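Local coordinates for CheC-like superfamily protein (Shewanella oneidensis, PDB 3H2D) that probably dephosphorylates the chemotaxis response regulator CheY, acting as a CheX-type phosphatase, at residues Ile60-Lys65 / Gly145-Glu150; Asp42-Ile47 / His125-Lys130; Asn8-Ser13 / Asn95-Gly100. All coordinates share one frame; numbering follows the deposited sequence.

Contact 1: Ile60-Lys65 / Gly145-Glu150. With GOL (glycerol), chain D.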
loop_
_atom_site.group_PDB
_atom_site.type_symbol
_atom_site.label_atom_id
_atom_site.label_comp_id
_atom_site.label_asym_id
_atom_site.label_seq_id
_atom_site.Cartn_x
_atom_site.Cartn_y
_atom_site.Cartn_z
ATOM N N ILE B 60 -8.103 -2.287 2.105
ATOM C CA ILE B 60 -9.104 -3.265 2.504
ATOM C C ILE B 60 -8.322 -4.349 3.248
ATOM O O ILE B 60 -7.516 -5.023 2.664
ATOM C CB ILE B 60 -9.821 -3.895 1.295
ATOM C CG1 ILE B 60 -10.388 -2.835 0.345
ATOM C CG2 ILE B 60 -10.958 -4.837 1.714
ATOM C CD1 ILE B 60 -10.822 -3.472 -1.037
ATOM N N THR B 61 -8.645 -4.547 4.510
ATOM C CA THR B 61 -7.870 -5.416 5.390
ATOM C C THR B 61 -8.756 -6.547 5.866
ATOM O O THR B 61 -9.913 -6.281 6.186
ATOM C CB THR B 61 -7.349 -4.589 6.580
ATOM O OG1 THR B 61 -6.455 -3.562 6.083
ATOM C CG2 THR B 61 -6.610 -5.479 7.632
ATOM N N PHE B 62 -8.223 -7.772 5.870
ATOM C CA PHE B 62 -8.943 -8.989 6.257
ATOM C C PHE B 62 -8.173 -9.815 7.299
ATOM O O PHE B 62 -6.947 -9.974 7.186
ATOM C CB PHE B 62 -9.163 -9.937 5.069
ATOM C CG PHE B 62 -9.892 -9.346 3.889
ATOM C CD1 PHE B 62 -9.180 -8.721 2.875
ATOM C CD2 PHE B 62 -11.270 -9.458 3.756
ATOM C CE1 PHE B 62 -9.857 -8.192 1.760
ATOM C CE2 PHE B 62 -11.932 -8.953 2.636
ATOM C CZ PHE B 62 -11.210 -8.338 1.642
ATOM N N GLU B 63 -8.884 -10.427 8.254
ATOM C CA GLU B 63 -8.307 -11.502 9.055
ATOM C C GLU B 63 -8.188 -12.760 8.229
ATOM O O GLU B 63 -8.954 -12.960 7.293
ATOM C CB GLU B 63 -9.150 -11.767 10.331
ATOM C CG GLU B 63 -8.943 -10.655 11.318
ATOM C CD GLU B 63 -9.846 -10.705 12.512
ATOM O OE1 GLU B 63 -10.899 -11.372 12.442
ATOM O OE2 GLU B 63 -9.506 -10.023 13.507
ATOM N N GLN B 64 -7.229 -13.603 8.578
ATOM C CA GLN B 64 -6.928 -14.789 7.793
ATOM C C GLN B 64 -8.115 -15.708 7.605
ATOM O O GLN B 64 -8.338 -16.206 6.493
ATOM C CB GLN B 64 -5.772 -15.564 8.413
ATOM C CG GLN B 64 -5.480 -16.862 7.672
ATOM C CD GLN B 64 -4.169 -17.500 8.037
ATOM O OE1 GLN B 64 -3.144 -16.856 8.067
ATOM N NE2 GLN B 64 -4.206 -18.813 8.306
ATOM N N LYS B 65 -8.846 -16.032 8.681
ATOM C CA LYS B 65 -9.954 -17.019 8.524
ATOM C C LYS B 65 -11.055 -16.486 7.557
ATOM O O LYS B 65 -11.645 -17.237 6.755
ATOM C CB LYS B 65 -10.542 -17.386 9.890
ATOM C CG LYS B 65 -11.558 -18.509 9.859
ATOM C CD LYS B 65 -12.286 -18.589 11.187
ATOM C CE LYS B 65 -13.329 -19.671 11.226
ATOM N NZ LYS B 65 -12.696 -21.040 11.328
ATOM N N GLY B 145 -14.639 -13.679 11.122
ATOM C CA GLY B 145 -13.763 -12.614 11.540
ATOM C C GLY B 145 -14.065 -11.282 10.869
ATOM O O GLY B 145 -15.123 -11.093 10.249
ATOM N N THR B 146 -13.106 -10.374 10.992
ATOM C CA THR B 146 -13.299 -8.955 10.704
ATOM C C THR B 146 -12.532 -8.448 9.469
ATOM O O THR B 146 -11.426 -8.898 9.151
ATOM C CB THR B 146 -12.892 -8.119 11.955
ATOM O OG1 THR B 146 -13.505 -8.703 13.130
ATOM C CG2 THR B 146 -13.305 -6.656 11.786
ATOM N N ALA B 147 -13.139 -7.494 8.766
ATOM C CA ALA B 147 -12.473 -6.759 7.720
ATOM C C ALA B 147 -12.654 -5.271 7.989
ATOM O O ALA B 147 -13.508 -4.878 8.774
ATOM C CB ALA B 147 -12.991 -7.167 6.296
ATOM N N PHE B 148 -11.819 -4.462 7.358
ATOM C CA PHE B 148 -11.894 -2.999 7.435
ATOM C C PHE B 148 -11.630 -2.395 6.073
ATOM O O PHE B 148 -10.742 -2.860 5.348
ATOM C CB PHE B 148 -10.816 -2.426 8.378
ATOM C CG PHE B 148 -10.847 -2.973 9.753
ATOM C CD1 PHE B 148 -10.107 -4.065 10.072
ATOM C CD2 PHE B 148 -11.600 -2.360 10.739
ATOM C CE1 PHE B 148 -10.103 -4.548 11.361
ATOM C CE2 PHE B 148 -11.603 -2.835 12.014
ATOM C CZ PHE B 148 -10.867 -3.930 12.330
ATOM N N ILE B 149 -12.404 -1.364 5.728
ATOM C CA ILE B 149 -12.065 -0.490 4.630
ATOM C C ILE B 149 -11.647 0.830 5.233
ATOM O O ILE B 149 -12.269 1.311 6.161
ATOM C CB ILE B 149 -13.248 -0.190 3.660
ATOM C CG1 ILE B 149 -13.582 -1.366 2.796
ATOM C CG2 ILE B 149 -12.894 0.981 2.739
ATOM C CD1 ILE B 149 -14.955 -1.188 2.045
ATOM N N GLU B 150 -10.551 1.380 4.734
ATOM C CA GLU B 150 -10.163 2.734 5.026
ATOM C C GLU B 150 -9.914 3.514 3.724
ATOM O O GLU B 150 -9.209 3.030 2.829
ATOM C CB GLU B 150 -8.932 2.766 5.936
ATOM C CG GLU B 150 -8.540 4.176 6.376
ATOM C CD GLU B 150 -7.440 4.274 7.441
ATOM O OE1 GLU B 150 -6.996 3.231 7.991
ATOM O OE2 GLU B 150 -7.023 5.434 7.719
HETATM C C1 GOL D . -12.882 -11.264 15.337
HETATM O O1 GOL D . -11.901 -12.134 14.809
HETATM C C2 GOL D . -12.314 -10.003 15.995
HETATM O O2 GOL D . -11.384 -9.348 15.145
HETATM C C3 GOL D . -11.615 -10.281 17.314
HETATM O O3 GOL D . -10.949 -9.111 17.756
HETATM O O HOH W 1 -7.780 -1.214 5.769
#
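Ile60-Phe62 and Ala147-Ile149 run antiparallel as adjacent strands, their axes 4.7 Å apart, with Thr61 and Phe148 as the hydrogen-bonded pair flanked by the non-hydrogen-bonded pairs Ile60-Ile149 and Phe62-Ala147. Thr61 N reaches Phe148 O at 2.8 Å, and Phe148 N returns a bond to Thr61 O at 2.9 Å. The pairing runs one step past strand 54-62, where Glu63 N meets Thr146 O at 3.1 Å. Side chains alternate between the two faces. Ile60, Phe62, Ala147 and Ile149 share the apolar one: CD2 of Phe62 rests obliquely against Ala147 CB at 3.8 Å, and the small methyl suits a place where the neighbouring ring is bulky. Leu66, Val67 and Ile70 of helix 64-75 cover this part of the sheet. Thr61 and Phe148 point to the other face, where Thr61 OG1 bonds Ser44 OG and a water, so a beta-branched residue with a hydroxyl fits both strand and partner. Glu63, with CG anti to its carbonyl carbon (chi1 -73°) and the chain extended beyond, lays its carboxylate over the start of strand 145-153. Thr146 N donates to OE1 at 2.8 Å, coming from above the carboxylate plane rather than within it. Gly145 fits beside this oxygen because a CB there would collide with OE1, and its backbone angles by themselves call for glycine. A glycerol, probably from the crystallisation liquor, bridges the outer end: its O1 and O2 donate to OE1 and OE2 of Glu63, while Thr146 OG1 donates to O2. Glu63 also holds the N-cap position of helix 64-75. The whole is a central pair of strands in a helix-layered antiparallel sheet, ending at the turn into helix 64-75, as in the CheC/CheX fold.

Contact 2: Asp42-Ile47 / His125-Lys130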
loop_
_atom_site.group_PDB
_atom_site.type_symbol
_atom_site.label_atom_id
_atom_site.label_comp_id
_atom_site.label_asym_id
_atom_site.label_seq_id
_atom_site.Cartn_x
_atom_site.Cartn_y
_atom_site.Cartn_z
ATOM N N ASP B 42 -4.489 -9.570 8.611
ATOM C CA ASP B 42 -3.465 -10.539 8.205
ATOM C C ASP B 42 -3.105 -10.424 6.709
ATOM O O ASP B 42 -2.014 -10.797 6.271
ATOM C CB ASP B 42 -3.974 -11.934 8.543
ATOM C CG ASP B 42 -4.264 -12.076 10.010
ATOM O OD1 ASP B 42 -3.436 -11.587 10.841
ATOM O OD2 ASP B 42 -5.321 -12.663 10.333
ATOM N N VAL B 43 -4.039 -9.932 5.928
ATOM C CA VAL B 43 -3.764 -9.647 4.502
ATOM C C VAL B 43 -4.544 -8.396 4.134
ATOM O O VAL B 43 -5.696 -8.251 4.562
ATOM C CB VAL B 43 -4.112 -10.867 3.598
ATOM C CG1 VAL B 43 -5.634 -11.200 3.560
ATOM C CG2 VAL B 43 -3.538 -10.634 2.186
ATOM N N SER B 44 -3.935 -7.490 3.356
ATOM C CA SER B 44 -4.611 -6.236 2.992
ATOM C C SER B 44 -4.337 -5.905 1.542
ATOM O O SER B 44 -3.217 -6.118 1.084
ATOM C CB SER B 44 -4.121 -5.074 3.870
ATOM O OG SER B 44 -4.523 -5.217 5.214
ATOM N N GLY B 45 -5.359 -5.389 0.849
ATOM C CA GLY B 45 -5.212 -4.830 -0.497
ATOM C C GLY B 45 -5.183 -3.300 -0.392
ATOM O O GLY B 45 -6.066 -2.711 0.214
ATOM N N LEU B 46 -4.148 -2.688 -0.973
ATOM C CA LEU B 46 -3.906 -1.253 -0.942
ATOM C C LEU B 46 -3.792 -0.716 -2.373
ATOM O O LEU B 46 -3.192 -1.364 -3.235
ATOM C CB LEU B 46 -2.602 -0.928 -0.214
ATOM C CG LEU B 46 -2.604 -0.951 1.316
ATOM C CD1 LEU B 46 -2.887 -2.324 1.808
ATOM C CD2 LEU B 46 -1.207 -0.453 1.805
ATOM N N ILE B 47 -4.351 0.464 -2.620
ATOM C CA ILE B 47 -4.313 1.073 -3.935
ATOM C C ILE B 47 -4.414 2.575 -3.825
ATOM O O ILE B 47 -5.138 3.113 -2.991
ATOM C CB ILE B 47 -5.434 0.495 -4.855
ATOM C CG1 ILE B 47 -5.184 0.791 -6.348
ATOM C CG2 ILE B 47 -6.885 0.885 -4.338
ATOM C CD1 ILE B 47 -5.919 -0.167 -7.292
ATOM N N HIS B 125 -0.852 -7.030 11.078
ATOM C CA HIS B 125 -0.365 -5.736 10.629
ATOM C C HIS B 125 -1.455 -4.676 10.644
ATOM O O HIS B 125 -2.645 -4.986 10.702
ATOM C CB HIS B 125 0.261 -5.843 9.232
ATOM C CG HIS B 125 -0.734 -6.058 8.132
ATOM N ND1 HIS B 125 -1.042 -7.302 7.635
ATOM C CD2 HIS B 125 -1.488 -5.170 7.422
ATOM C CE1 HIS B 125 -1.919 -7.175 6.643
ATOM N NE2 HIS B 125 -2.246 -5.901 6.526
ATOM N N THR B 126 -1.033 -3.409 10.626
ATOM C CA THR B 126 -1.963 -2.288 10.567
ATOM C C THR B 126 -1.524 -1.365 9.431
ATOM O O THR B 126 -0.377 -1.415 8.983
ATOM C CB THR B 126 -1.995 -1.499 11.886
ATOM O OG1 THR B 126 -0.693 -0.982 12.160
ATOM C CG2 THR B 126 -2.428 -2.360 13.061
ATOM N N ILE B 127 -2.453 -0.560 8.944
ATOM C CA ILE B 127 -2.203 0.386 7.856
ATOM C C ILE B 127 -2.501 1.796 8.368
ATOM O O ILE B 127 -3.526 2.031 9.026
ATOM C CB ILE B 127 -3.093 0.100 6.594
ATOM C CG1 ILE B 127 -3.155 -1.428 6.230
ATOM C CG2 ILE B 127 -2.625 0.963 5.387
ATOM C CD1 ILE B 127 -1.877 -2.038 5.731
ATOM N N SER B 128 -1.613 2.737 8.069
ATOM C CA SER B 128 -1.786 4.123 8.386
ATOM C C SER B 128 -1.718 4.919 7.075
ATOM O O SER B 128 -0.707 4.841 6.350
ATOM C CB SER B 128 -0.688 4.558 9.327
ATOM O OG SER B 128 -0.704 5.964 9.495
ATOM N N HIS B 129 -2.789 5.656 6.788
ATOM C CA HIS B 129 -2.881 6.539 5.596
ATOM C C HIS B 129 -2.335 7.891 5.949
ATOM O O HIS B 129 -2.765 8.475 6.955
ATOM C CB HIS B 129 -4.334 6.695 5.171
ATOM C CG HIS B 129 -4.960 5.437 4.683
ATOM N ND1 HIS B 129 -5.469 5.314 3.412
ATOM C CD2 HIS B 129 -5.091 4.227 5.269
ATOM C CE1 HIS B 129 -5.948 4.092 3.258
ATOM N NE2 HIS B 129 -5.700 3.401 4.357
ATOM N N LYS B 130 -1.426 8.403 5.121
ATOM C CA LYS B 130 -0.704 9.620 5.419
ATOM C C LYS B 130 -1.141 10.840 4.629
ATOM O O LYS B 130 -0.587 11.898 4.830
ATOM C CB LYS B 130 0.823 9.390 5.328
ATOM C CG LYS B 130 1.284 8.232 6.191
ATOM C CD LYS B 130 1.192 8.594 7.706
ATOM C CE LYS B 130 1.802 7.484 8.556
ATOM N NZ LYS B 130 1.699 7.668 10.035
#
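Ser44 OG has two partners, His125 NE2 at 2.7 Å and Thr61 OG1 of strand 54-62. At the other side of the ring, ND1 bonds the carbonyl O of Gly122, so both ring nitrogens are satisfied and the rotation of the imidazole is fixed. His125 CG lies between its backbone N and carbonyl carbon (chi1 72°), which turns the ring to meet strand 43-51 with its edge. CE1 comes within 3.5 Å of Asp42 C, and Asp42 O, Val43 CA and Ser44 CB lie close to the ring plane. An alanine in place of His125 would probably cost Ser44 OG one of its two partners, leaving it Thr61 OG1, take the ND1 bond from the Gly122 carbonyl, and open a gap beside the bulge formed by Asp42 and Val43 against Phe62. Further along, Leu46 and Ile127 meet tip to tip, CD1 to CD1 at 4.1 Å, with Leu46 CD2 equally near Ile127 CG2. Such branched ends can bridge the 8.5 Å between the strand axes, too wide for backbone bonds. Strand 125-129 instead pairs antiparallel with a strand of the second subunit, whose Met118 and Val120 pack on Leu46 and Ile127 respectively. The contact thus lies at a subunit interface, where strands too far apart for backbone pairing are joined by side chains alone: a chain of side-chain hydrogen bonds runs from Thr61 to Ser44 to His125, and the buried hydroxyl and imidazole are satisfied by each other and by Thr61 and Gly122.

Contact 3: Asn8-Ser13 / Asn95-Gly100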
loop_
_atom_site.group_PDB
_atom_site.type_symbol
_atom_site.label_atom_id
_atom_site.label_comp_id
_atom_site.label_asym_id
_atom_site.label_seq_id
_atom_site.Cartn_x
_atom_site.Cartn_y
_atom_site.Cartn_z
ATOM N N ASN B 8 -19.145 5.359 1.130
ATOM C CA ASN B 8 -20.292 4.550 0.741
ATOM C C ASN B 8 -20.129 3.779 -0.585
ATOM O O ASN B 8 -20.442 2.605 -0.628
ATOM C CB ASN B 8 -21.595 5.365 0.758
ATOM C CG ASN B 8 -21.997 5.786 2.167
ATOM O OD1 ASN B 8 -21.451 5.264 3.123
ATOM N ND2 ASN B 8 -22.942 6.703 2.293
ATOM N N PRO B 9 -19.630 4.417 -1.662
ATOM C CA PRO B 9 -19.358 3.671 -2.926
ATOM C C PRO B 9 -18.408 2.477 -2.781
ATOM O O PRO B 9 -18.554 1.438 -3.479
ATOM C CB PRO B 9 -18.752 4.740 -3.835
ATOM C CG PRO B 9 -19.150 6.009 -3.243
ATOM C CD PRO B 9 -19.360 5.852 -1.805
ATOM N N PHE B 10 -17.431 2.626 -1.887
ATOM C CA PHE B 10 -16.488 1.567 -1.601
ATOM C C PHE B 10 -17.151 0.464 -0.775
ATOM O O PHE B 10 -17.011 -0.737 -1.088
ATOM C CB PHE B 10 -15.258 2.146 -0.867
ATOM C CG PHE B 10 -14.516 3.186 -1.656
ATOM C CD1 PHE B 10 -13.539 2.811 -2.559
ATOM C CD2 PHE B 10 -14.829 4.549 -1.532
ATOM C CE1 PHE B 10 -12.833 3.792 -3.313
ATOM C CE2 PHE B 10 -14.163 5.512 -2.281
ATOM C CZ PHE B 10 -13.154 5.129 -3.183
ATOM N N LEU B 11 -17.890 0.868 0.249
ATOM C CA LEU B 11 -18.745 -0.042 1.051
ATOM C C LEU B 11 -19.660 -0.885 0.156
ATOM O O LEU B 11 -19.720 -2.110 0.276
ATOM C CB LEU B 11 -19.577 0.798 2.004
ATOM C CG LEU B 11 -20.772 0.230 2.779
ATOM C CD1 LEU B 11 -20.403 -1.052 3.432
ATOM C CD2 LEU B 11 -21.220 1.268 3.832
ATOM N N GLN B 12 -20.402 -0.209 -0.720
ATOM C CA GLN B 12 -21.391 -0.892 -1.553
ATOM C C GLN B 12 -20.697 -1.886 -2.488
ATOM O O GLN B 12 -21.154 -3.005 -2.679
ATOM C CB GLN B 12 -22.183 0.148 -2.326
ATOM C CG GLN B 12 -23.067 1.034 -1.409
ATOM C CD GLN B 12 -23.554 2.369 -2.055
ATOM O OE1 GLN B 12 -23.414 2.604 -3.282
ATOM N NE2 GLN B 12 -24.138 3.250 -1.202
ATOM N N SER B 13 -19.571 -1.459 -3.054
ATOM C CA SER B 13 -18.850 -2.292 -3.993
ATOM C C SER B 13 -18.285 -3.541 -3.299
ATOM O O SER B 13 -18.326 -4.611 -3.885
ATOM C CB SER B 13 -17.748 -1.506 -4.754
ATOM O OG SER B 13 -18.344 -0.413 -5.434
ATOM N N ASN B 95 -9.183 -4.420 -6.922
ATOM C CA ASN B 95 -9.495 -3.790 -8.198
ATOM C C ASN B 95 -11.008 -3.649 -8.405
ATOM O O ASN B 95 -11.463 -2.620 -8.917
ATOM C CB ASN B 95 -8.955 -4.590 -9.376
ATOM C CG ASN B 95 -7.569 -4.226 -9.751
ATOM O OD1 ASN B 95 -7.129 -3.086 -9.575
ATOM N ND2 ASN B 95 -6.834 -5.237 -10.307
HETATM N N MSE B 96 -11.790 -4.665 -8.030
HETATM C CA MSE B 96 -13.242 -4.582 -8.238
HETATM C C MSE B 96 -13.935 -3.603 -7.286
HETATM O O MSE B 96 -14.867 -2.926 -7.698
HETATM C CB MSE B 96 -13.911 -5.972 -8.141
HETATM C CG MSE B 96 -13.442 -6.902 -9.182
HETATM SE SE MSE B 96 -14.509 -8.563 -9.063
HETATM C CE MSE B 96 -13.581 -9.374 -7.600
ATOM N N VAL B 97 -13.488 -3.525 -6.027
ATOM C CA VAL B 97 -14.018 -2.540 -5.072
ATOM C C VAL B 97 -13.755 -1.095 -5.554
ATOM O O VAL B 97 -14.656 -0.228 -5.596
ATOM C CB VAL B 97 -13.434 -2.783 -3.659
ATOM C CG1 VAL B 97 -13.802 -1.612 -2.670
ATOM C CG2 VAL B 97 -13.940 -4.137 -3.150
ATOM N N THR B 98 -12.504 -0.860 -5.941
ATOM C CA THR B 98 -12.048 0.460 -6.382
ATOM C C THR B 98 -12.671 0.821 -7.692
ATOM O O THR B 98 -13.100 1.953 -7.885
ATOM C CB THR B 98 -10.528 0.481 -6.547
ATOM O OG1 THR B 98 -9.943 -0.059 -5.356
ATOM C CG2 THR B 98 -9.998 1.970 -6.742
ATOM N N GLY B 99 -12.763 -0.149 -8.591
ATOM C CA GLY B 99 -13.443 0.072 -9.860
ATOM C C GLY B 99 -14.917 0.373 -9.786
ATOM O O GLY B 99 -15.417 1.270 -10.506
ATOM N N GLY B 100 -15.635 -0.355 -8.940
ATOM C CA GLY B 100 -17.039 -0.079 -8.733
ATOM C C GLY B 100 -17.259 1.277 -8.095
ATOM O O GLY B 100 -18.193 2.004 -8.462
#
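Ser13 packs into the crook between Val97 and Gly100. The axes of segments 8-13 and 95-100 pass 8.1 Å apart at 133°, and the alpha carbons of Ser13 and Val97 approach to 5.0 Å. Ser13 CB lies over the carbonyl of Val97, 3.5 Å from its O, while OG touches Gly100 C at 3.3 Å. Glycine suits this spot because a CB on Gly100 would run into the serine oxygen, and serine suits the facing position because it is small and can satisfy its own hydroxyl. With OG beside the backbone N and anti to the carbonyl carbon (chi1 -58°), it turns back along its own helix and donates to Pro9 O at 2.7 Å, nearly along the C=O axis. Pro9 O also accepts from Ser13 N, so one carbonyl takes two donors.

Toward the sheet the touch is lighter and wholly apolar on the side chains. Val97 CG1, anti to its backbone N, sits near Phe10 O at 3.7 Å and at the edge of the Phe10 ring, but its nearest side-chain atom there, Phe10 CB, is 4.4 Å away. The ring also packs on Leu58, Met49, Ala101 and Leu105, and Val97 packs on Ile60 as well. The solvent side is looser still: the selenomethionine side chain of partly exposed Met96 runs off from the 8-13 helix, giving only its carbonyl O to a distant meeting with Ser13 CB, and the exposed Gln12 lies on Leu104. With polar partners found inside each helix rather than across the gap, the pair is held by close fit of small residues and by apolar surface, which implies that shape, more than directed bonding, sets how these helices lie.

Overall arrangement
Contacts 1 and 2 share the sheet through the neighbouring strands 54-62 and 43-51, and Asp42 accepts from Gln64 N at the start of helix 64-75. Contact 3 belongs to the helical layer, meeting contact 1 through Ile60 on Val97 and Ile149 on Phe10, and contact 2 through Ile47 on Thr98. Contacts 2 and 3 are buried; contact 1 grades from a buried strand pair to a partly exposed end. Their chemistry follows: backbone hydrogen bonds between strands in contact 1, with the Glu63 carboxylate bonded to Thr146 N at its partly exposed end, side-chain polar and apolar links near the second subunit in contact 2, and shape-fitted packing between helices in contact 3.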